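Long-range contacts in 11S globulin (PDB 5WXU), which probably serves as a seed storage protein, a hexamer of two-chain subunits that also binds the plant hormone auxin: residues P101-V106 against V159-A164; I183-N188 against L329-N334. All blocks are in the same frame, centred on the assembly; numbering follows the deposited sequence.

Contact 1: P101-V106 against V159-A164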
ATOM      1  N   PRO B 101     -10.332  -6.373  19.315  1.00 14.29           N
ATOM      2  CA  PRO B 101      -9.562  -5.161  19.660  1.00 14.45           C
ATOM      3  C   PRO B 101     -10.417  -4.183  20.497  1.00 14.26           C
ATOM      4  O   PRO B 101     -11.655  -4.349  20.583  1.00 15.47           O
ATOM      5  CB  PRO B 101      -9.190  -4.597  18.324  1.00 15.65           C
ATOM      6  CG  PRO B 101     -10.356  -4.993  17.443  1.00 15.09           C
ATOM      7  CD  PRO B 101     -10.835  -6.329  17.923  1.00 15.81           C
ATOM      8  N   MET B 102      -9.748  -3.248  21.144  1.00 15.41           N
ATOM      9  CA  MET B 102     -10.419  -2.338  22.064  1.00 14.40           C
ATOM     10  C   MET B 102      -9.731  -1.018  22.104  1.00 15.53           C
ATOM     11  O   MET B 102      -8.540  -0.946  21.851  1.00 17.02           O
ATOM     12  CB  MET B 102     -10.426  -2.962  23.460  1.00 16.32           C
ATOM     13  CG  MET B 102      -9.032  -3.053  24.033  1.00 18.15           C
ATOM     14  SD  MET B 102      -8.924  -4.300  25.312  1.00 27.83           S
ATOM     15  CE  MET B 102      -7.282  -4.806  25.209  1.00 34.32           C
ATOM     16  N   LEU B 103     -10.454   0.046  22.437  1.00 14.00           N
ATOM     17  CA  LEU B 103      -9.919   1.233  22.981  1.00 15.63           C
ATOM     18  C   LEU B 103     -10.271   1.300  24.499  1.00 17.53           C
ATOM     19  O   LEU B 103     -11.421   0.935  24.918  1.00 18.70           O
ATOM     20  CB  LEU B 103     -10.504   2.412  22.297  1.00 16.72           C
ATOM     21  CG  LEU B 103     -10.275   2.524  20.799  1.00 18.11           C
ATOM     22  CD1 LEU B 103     -10.631   3.912  20.383  1.00 19.11           C
ATOM     23  CD2 LEU B 103      -8.828   2.263  20.422  1.00 19.00           C
ATOM     24  N   ILE B 104      -9.283   1.687  25.274  1.00 17.58           N
ATOM     25  CA  ILE B 104      -9.450   1.900  26.746  1.00 18.08           C
ATOM     26  C   ILE B 104      -9.346   3.379  27.029  1.00 16.61           C
ATOM     27  O   ILE B 104      -8.362   4.002  26.660  1.00 19.00           O
ATOM     28  CB  ILE B 104      -8.376   1.144  27.503  1.00 18.89           C
ATOM     29  CG1 ILE B 104      -8.485  -0.342  27.232  1.00 20.32           C
ATOM     30  CG2 ILE B 104      -8.571   1.351  29.041  1.00 20.51           C
ATOM     31  CD1 ILE B 104      -7.386  -1.205  27.762  1.00 23.98           C
ATOM     32  N   ILE B 105     -10.365   3.982  27.644  1.00 16.87           N
ATOM     33  CA  ILE B 105     -10.343   5.388  28.053  1.00 16.69           C
ATOM     34  C   ILE B 105     -10.042   5.421  29.543  1.00 16.87           C
ATOM     35  O   ILE B 105     -10.725   4.778  30.324  1.00 16.51           O
ATOM     36  CB  ILE B 105     -11.678   6.054  27.788  1.00 20.71           C
ATOM     37  CG1 ILE B 105     -11.918   6.118  26.289  1.00 22.08           C
ATOM     38  CG2 ILE B 105     -11.703   7.464  28.377  1.00 22.27           C
ATOM     39  CD1 ILE B 105     -13.378   6.109  26.032  1.00 25.77           C
ATOM     40  N   VAL B 106      -8.984   6.087  29.910  1.00 16.85           N
ATOM     41  CA  VAL B 106      -8.661   6.265  31.327  1.00 16.95           C
ATOM     42  C   VAL B 106      -9.468   7.446  31.816  1.00 19.38           C
ATOM     43  O   VAL B 106      -9.098   8.623  31.616  1.00 18.49           O
ATOM     44  CB  VAL B 106      -7.172   6.434  31.593  1.00 18.62           C
ATOM     45  CG1 VAL B 106      -6.961   6.476  33.137  1.00 19.29           C
ATOM     46  CG2 VAL B 106      -6.387   5.303  30.908  1.00 20.91           C
ATOM     47  N   VAL B 159      -6.198   7.387  25.878  1.00 19.40           N
ATOM     48  CA  VAL B 159      -6.966   6.463  25.151  1.00 19.23           C
ATOM     49  C   VAL B 159      -5.935   5.490  24.675  1.00 18.55           C
ATOM     50  O   VAL B 159      -4.974   5.864  24.005  1.00 19.25           O
ATOM     51  CB  VAL B 159      -7.700   7.087  23.975  1.00 19.02           C
ATOM     52  CG1 VAL B 159      -8.445   6.026  23.220  1.00 19.57           C
ATOM     53  CG2 VAL B 159      -8.691   8.123  24.447  1.00 20.99           C
ATOM     54  N   ILE B 160      -6.153   4.216  24.972  1.00 17.73           N
ATOM     55  CA  ILE B 160      -5.169   3.164  24.713  1.00 18.59           C
ATOM     56  C   ILE B 160      -5.794   2.193  23.711  1.00 17.56           C
ATOM     57  O   ILE B 160      -6.939   1.817  23.854  1.00 18.23           O
ATOM     58  CB  ILE B 160      -4.879   2.345  26.009  1.00 19.05           C
ATOM     59  CG1 ILE B 160      -4.413   3.233  27.171  1.00 22.37           C
ATOM     60  CG2 ILE B 160      -3.874   1.230  25.820  1.00 20.12           C
ATOM     61  CD1 ILE B 160      -4.963   2.800  28.526  1.00 21.20           C
ATOM     62  N   ALA B 161      -5.032   1.761  22.727  1.00 15.05           N
ATOM     63  CA  ALA B 161      -5.515   0.937  21.673  1.00 15.47           C
ATOM     64  C   ALA B 161      -4.821  -0.358  21.683  1.00 16.88           C
ATOM     65  O   ALA B 161      -3.567  -0.389  21.535  1.00 18.56           O
ATOM     66  CB  ALA B 161      -5.273   1.635  20.305  1.00 17.51           C
ATOM     67  N   LEU B 162      -5.568  -1.456  21.774  1.00 16.54           N
ATOM     68  CA  LEU B 162      -4.932  -2.796  21.780  1.00 18.05           C
ATOM     69  C   LEU B 162      -5.565  -3.771  20.816  1.00 16.42           C
ATOM     70  O   LEU B 162      -6.784  -3.878  20.743  1.00 17.89           O
ATOM     71  CB  LEU B 162      -5.062  -3.392  23.182  1.00 20.32           C
ATOM     72  CG  LEU B 162      -4.276  -2.673  24.299  1.00 23.69           C
ATOM     73  CD1 LEU B 162      -4.524  -3.190  25.705  1.00 29.88           C
ATOM     74  CD2 LEU B 162      -2.807  -2.735  24.025  1.00 25.85           C
ATOM     75  N   PRO B 163      -4.761  -4.549  20.075  1.00 17.33           N
ATOM     76  CA  PRO B 163      -5.304  -5.574  19.223  1.00 17.03           C
ATOM     77  C   PRO B 163      -5.909  -6.740  19.986  1.00 17.19           C
ATOM     78  O   PRO B 163      -5.526  -7.070  21.153  1.00 16.94           O
ATOM     79  CB  PRO B 163      -4.080  -6.055  18.411  1.00 17.62           C
ATOM     80  CG  PRO B 163      -3.097  -4.950  18.573  1.00 19.43           C
ATOM     81  CD  PRO B 163      -3.306  -4.423  19.912  1.00 17.66           C
ATOM     82  N   ALA B 164      -6.707  -7.488  19.238  1.00 17.18           N
ATOM     83  CA  ALA B 164      -7.151  -8.813  19.658  1.00 15.34           C
ATOM     84  C   ALA B 164      -5.970  -9.726  19.846  1.00 15.50           C
ATOM     85  O   ALA B 164      -4.977  -9.663  19.097  1.00 15.86           O
ATOM     86  CB  ALA B 164      -8.130  -9.455  18.666  1.00 16.53           C
TER
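Strand 102-106 and strand 159-162 pair edge to edge, their directions 158° apart. Two rings of backbone hydrogen bonds join them. In one ring, I104 N reaches I160 O at 2.7 Å and I160 N reaches I104 O at 2.8 Å. In the other, M102 and L162 exchange the same two bonds. The one from L162 N to M102 O is nearly straight at the hydrogen, 172°, and runs almost along the C=O axis.

I160 makes the largest contribution. Its CB lies 3.9 Å from I104 O, beside the hydrogen bond that I160 N makes to that oxygen. CG1 stands beside the backbone N, anti to the carbonyl carbon, and skirts I104 O. CD1, at the tip, lies 3.7 Å from V106 CG2 and 3.9 Å from I104 CG2. The I160 side chain crosses both of theirs obliquely, so one methyl touches both residues.

The pair belongs to an antiparallel sheet in the jelly-roll beta-barrel of the N-terminal cupin domain. Strand 178-185 flanks 102-108 on its other edge. M102, I104, I160 and L162 share the face on which M102 and L162 also touch H168 of strand 168-172, in the other sheet. M102 takes the crowded rotamer, CG between N and the carbonyl carbon (chi1 67°). Its chain then runs out extended alongside L162. Its CE is pressed 3.2 Å from L162 CD1 and 3.3 Å from L162 CB, tighter than usual carbon contact.

On the reverse face L103 CD2 packs 3.6 Å from A161 CB. Helix 325-329 covers this spot, with L326 touching both residues.

Contact 2: I183-N188 against L329-N334; sequences IHDLSN and LQLSAN
This is a buried polar joint between the two cupin domains of one subunit, with a small apolar touch beside it. It sits where strand 178-185 runs out into a turn and where helix 325-329 hands over to strand 332-338. The strands do not pair here: the CA atoms of D185 and L331 are 8.4 Å apart.

The amide of N188 carries the joint. Its ND2 donates to L329 O at 2.7 Å with an angle of 151° at the hydrogen, from above the carbonyl plane. It also donates to D185 OD2 at 2.8 Å, almost straight at 176°. Both acceptors lie close to the plane of the amide, so each can take its own N-H. N188 OD1 accepts from E190 N, an Asx turn that fixes which way the amide faces. D185 and N188 are the ends of a type I beta turn, which brings both side chains to the same place.

D185 OD2 is met by ND2 from above the carboxylate plane. It also forms a salt bridge to R28 of a neighbouring subunit, which would partly balance its charge across the subunit interface. The side chains of D185 and L331 lie alongside each other, running in opposite senses. L331 CD2 rests 3.5 Å from OD2 and 3.9 Å from D185 CB.

L329 O lies at the helix end, where a partial negative charge would favour a donor. Q330 follows with positive phi and turns the chain toward strand 332-338. L331 and A333 touch L103 of strand 102-108, and I183 touches V408 of strand 402-409.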
ATOM      1  N   ILE B 183     -14.048  -0.273  25.364  1.00 15.82           N
ATOM      2  CA  ILE B 183     -14.945  -0.513  24.262  1.00 16.42           C
ATOM      3  C   ILE B 183     -14.259  -1.571  23.411  1.00 16.62           C
ATOM      4  O   ILE B 183     -13.193  -1.347  22.800  1.00 16.55           O
ATOM      5  CB  ILE B 183     -15.230   0.717  23.438  1.00 17.20           C
ATOM      6  CG1 ILE B 183     -15.749   1.876  24.265  1.00 18.46           C
ATOM      7  CG2 ILE B 183     -16.264   0.402  22.358  1.00 18.44           C
ATOM      8  CD1 ILE B 183     -16.903   1.560  25.199  1.00 19.86           C
ATOM      9  N   HIS B 184     -14.867  -2.739  23.382  1.00 15.87           N
ATOM     10  CA  HIS B 184     -14.408  -3.853  22.520  1.00 17.95           C
ATOM     11  C   HIS B 184     -15.157  -3.864  21.223  1.00 17.38           C
ATOM     12  O   HIS B 184     -16.391  -3.792  21.249  1.00 17.41           O
ATOM     13  CB  HIS B 184     -14.571  -5.207  23.185  1.00 16.34           C
ATOM     14  CG  HIS B 184     -13.559  -5.522  24.222  1.00 20.13           C
ATOM     15  ND1 HIS B 184     -13.834  -5.349  25.562  1.00 22.51           N
ATOM     16  CD2 HIS B 184     -12.316  -6.090  24.162  1.00 22.33           C
ATOM     17  CE1 HIS B 184     -12.792  -5.706  26.282  1.00 21.23           C
ATOM     18  NE2 HIS B 184     -11.851  -6.153  25.463  1.00 22.80           N
ATOM     19  N   ASP B 185     -14.438  -3.927  20.095  1.00 14.17           N
ATOM     20  CA  ASP B 185     -15.073  -3.900  18.762  1.00 14.81           C
ATOM     21  C   ASP B 185     -15.273  -5.320  18.289  1.00 15.12           C
ATOM     22  O   ASP B 185     -14.372  -5.947  17.674  1.00 15.04           O
ATOM     23  CB  ASP B 185     -14.173  -3.078  17.828  1.00 14.78           C
ATOM     24  CG  ASP B 185     -14.727  -2.954  16.469  1.00 15.93           C
ATOM     25  OD1 ASP B 185     -15.891  -3.382  16.252  1.00 17.99           O
ATOM     26  OD2 ASP B 185     -13.919  -2.515  15.578  1.00 17.99           O
ATOM     27  N   LEU B 186     -16.423  -5.892  18.606  1.00 15.99           N
ATOM     28  CA  LEU B 186     -16.660  -7.285  18.269  1.00 15.76           C
ATOM     29  C   LEU B 186     -16.740  -7.585  16.782  1.00 15.28           C
ATOM     30  O   LEU B 186     -16.372  -8.657  16.369  1.00 15.99           O
ATOM     31  CB  LEU B 186     -17.995  -7.752  18.874  1.00 15.76           C
ATOM     32  CG  LEU B 186     -18.054  -7.621  20.404  1.00 18.14           C
ATOM     33  CD1 LEU B 186     -19.446  -8.081  20.856  1.00 20.73           C
ATOM     34  CD2 LEU B 186     -16.990  -8.375  21.145  1.00 19.58           C
ATOM     35  N   SER B 187     -17.246  -6.676  15.974  1.00 14.40           N
ATOM     36  CA  SER B 187     -17.441  -6.931  14.575  1.00 16.60           C
ATOM     37  C   SER B 187     -16.177  -6.749  13.768  1.00 16.14           C
ATOM     38  O   SER B 187     -16.222  -6.878  12.549  1.00 15.93           O
ATOM     39  CB  SER B 187     -18.577  -6.085  13.949  1.00 16.28           C
ATOM     40  OG  SER B 187     -18.177  -4.747  13.672  1.00 16.74           O
ATOM     41  N   ASN B 188     -15.095  -6.410  14.424  1.00 14.91           N
ATOM     42  CA  ASN B 188     -13.789  -6.160  13.765  1.00 14.66           C
ATOM     43  C   ASN B 188     -13.291  -7.379  13.020  1.00 15.24           C
ATOM     44  O   ASN B 188     -13.495  -8.476  13.431  1.00 16.48           O
ATOM     45  CB  ASN B 188     -12.771  -5.742  14.852  1.00 14.96           C
ATOM     46  CG  ASN B 188     -11.581  -4.991  14.275  1.00 16.44           C
ATOM     47  OD1 ASN B 188     -10.593  -5.622  13.779  1.00 16.30           O
ATOM     48  ND2 ASN B 188     -11.605  -3.660  14.418  1.00 15.26           N
ATOM     49  N   LEU B 329      -6.293  -1.298  13.425  1.00 16.54           N
ATOM     50  CA  LEU B 329      -7.459  -1.597  14.272  1.00 17.44           C
ATOM     51  C   LEU B 329      -8.793  -1.121  13.723  1.00 16.96           C
ATOM     52  O   LEU B 329      -9.847  -1.587  14.178  1.00 18.35           O
ATOM     53  CB  LEU B 329      -7.208  -1.100  15.692  1.00 18.52           C
ATOM     54  CG  LEU B 329      -6.020  -1.687  16.451  1.00 20.10           C
ATOM     55  CD1 LEU B 329      -6.122  -1.139  17.869  1.00 22.13           C
ATOM     56  CD2 LEU B 329      -6.059  -3.216  16.406  1.00 22.79           C
ATOM     57  N   GLN B 330      -8.763  -0.164  12.802  1.00 17.54           N
ATOM     58  CA  GLN B 330      -9.964   0.432  12.181  1.00 18.07           C
ATOM     59  C   GLN B 330     -10.871   1.025  13.276  1.00 18.36           C
ATOM     60  O   GLN B 330     -12.067   0.838  13.262  1.00 17.66           O
ATOM     61  CB  GLN B 330     -10.726  -0.614  11.366  1.00 19.12           C
ATOM     62  CG  GLN B 330      -9.748  -1.325  10.420  1.00 21.62           C
ATOM     63  CD  GLN B 330     -10.448  -1.971   9.261  1.00 23.74           C
ATOM     64  OE1 GLN B 330     -11.536  -2.474   9.411  1.00 24.47           O
ATOM     65  NE2 GLN B 330      -9.797  -1.980   8.094  1.00 26.71           N
ATOM     66  N   LEU B 331     -10.255   1.787  14.165  1.00 15.88           N
ATOM     67  CA  LEU B 331     -10.968   2.532  15.217  1.00 16.53           C
ATOM     68  C   LEU B 331     -10.418   3.952  15.306  1.00 15.57           C
ATOM     69  O   LEU B 331      -9.253   4.227  14.878  1.00 16.63           O
ATOM     70  CB  LEU B 331     -10.776   1.800  16.546  1.00 16.98           C
ATOM     71  CG  LEU B 331     -11.430   0.423  16.672  1.00 17.31           C
ATOM     72  CD1 LEU B 331     -10.840  -0.269  17.893  1.00 17.89           C
ATOM     73  CD2 LEU B 331     -12.938   0.548  16.868  1.00 19.14           C
ATOM     74  N   SER B 332     -11.259   4.843  15.869  1.00 14.56           N
ATOM     75  CA  SER B 332     -10.922   6.242  16.072  1.00 16.04           C
ATOM     76  C   SER B 332     -11.538   6.640  17.414  1.00 16.27           C
ATOM     77  O   SER B 332     -12.467   5.978  17.875  1.00 17.28           O
ATOM     78  CB  SER B 332     -11.622   7.140  15.016  1.00 16.40           C
ATOM     79  OG  SER B 332     -11.347   6.869  13.670  1.00 27.27           O
ATOM     80  N   ALA B 333     -11.115   7.788  17.921  1.00 15.08           N
ATOM     81  CA  ALA B 333     -11.804   8.369  19.095  1.00 16.12           C
ATOM     82  C   ALA B 333     -11.700   9.832  19.117  1.00 17.29           C
ATOM     83  O   ALA B 333     -11.058  10.405  18.296  1.00 17.64           O
ATOM     84  CB  ALA B 333     -11.161   7.789  20.363  1.00 17.27           C
ATOM     85  N   ASN B 334     -12.488  10.461  19.981  1.00 16.97           N
ATOM     86  CA  ASN B 334     -12.411  11.914  20.233  1.00 17.17           C
ATOM     87  C   ASN B 334     -12.809  12.228  21.666  1.00 17.63           C
ATOM     88  O   ASN B 334     -13.418  11.412  22.305  1.00 19.12           O
ATOM     89  CB  ASN B 334     -13.166  12.714  19.189  1.00 19.54           C
ATOM     90  CG  ASN B 334     -14.664  12.651  19.363  1.00 23.80           C
ATOM     91  OD1 ASN B 334     -15.139  12.798  20.475  1.00 35.91           O
ATOM     92  ND2 ASN B 334     -15.400  12.484  18.294  1.00 30.42           N
TER

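Overall arrangement
Contact 1 lies within the N-terminal cupin domain, whereas contact 2 ties that domain to the C-terminal one. Their centres are 8 Å apart. They meet directly, because strands 102-108 and 178-185 are neighbours in one sheet. P101 O to D185 N and L103 O to I183 N are probable hydrogen bonds, each 2.9 Å. P101 CG also packs 3.4 Å from N188 CG, the amide carbon of contact 2. A phosphate, probably from the crystallisation liquor, lies about 4 Å, nearest atoms, from the M102 side chain. Both contacts are away from the auxin pocket at G119, C120 and P121 and from the further auxin-binding residue R427.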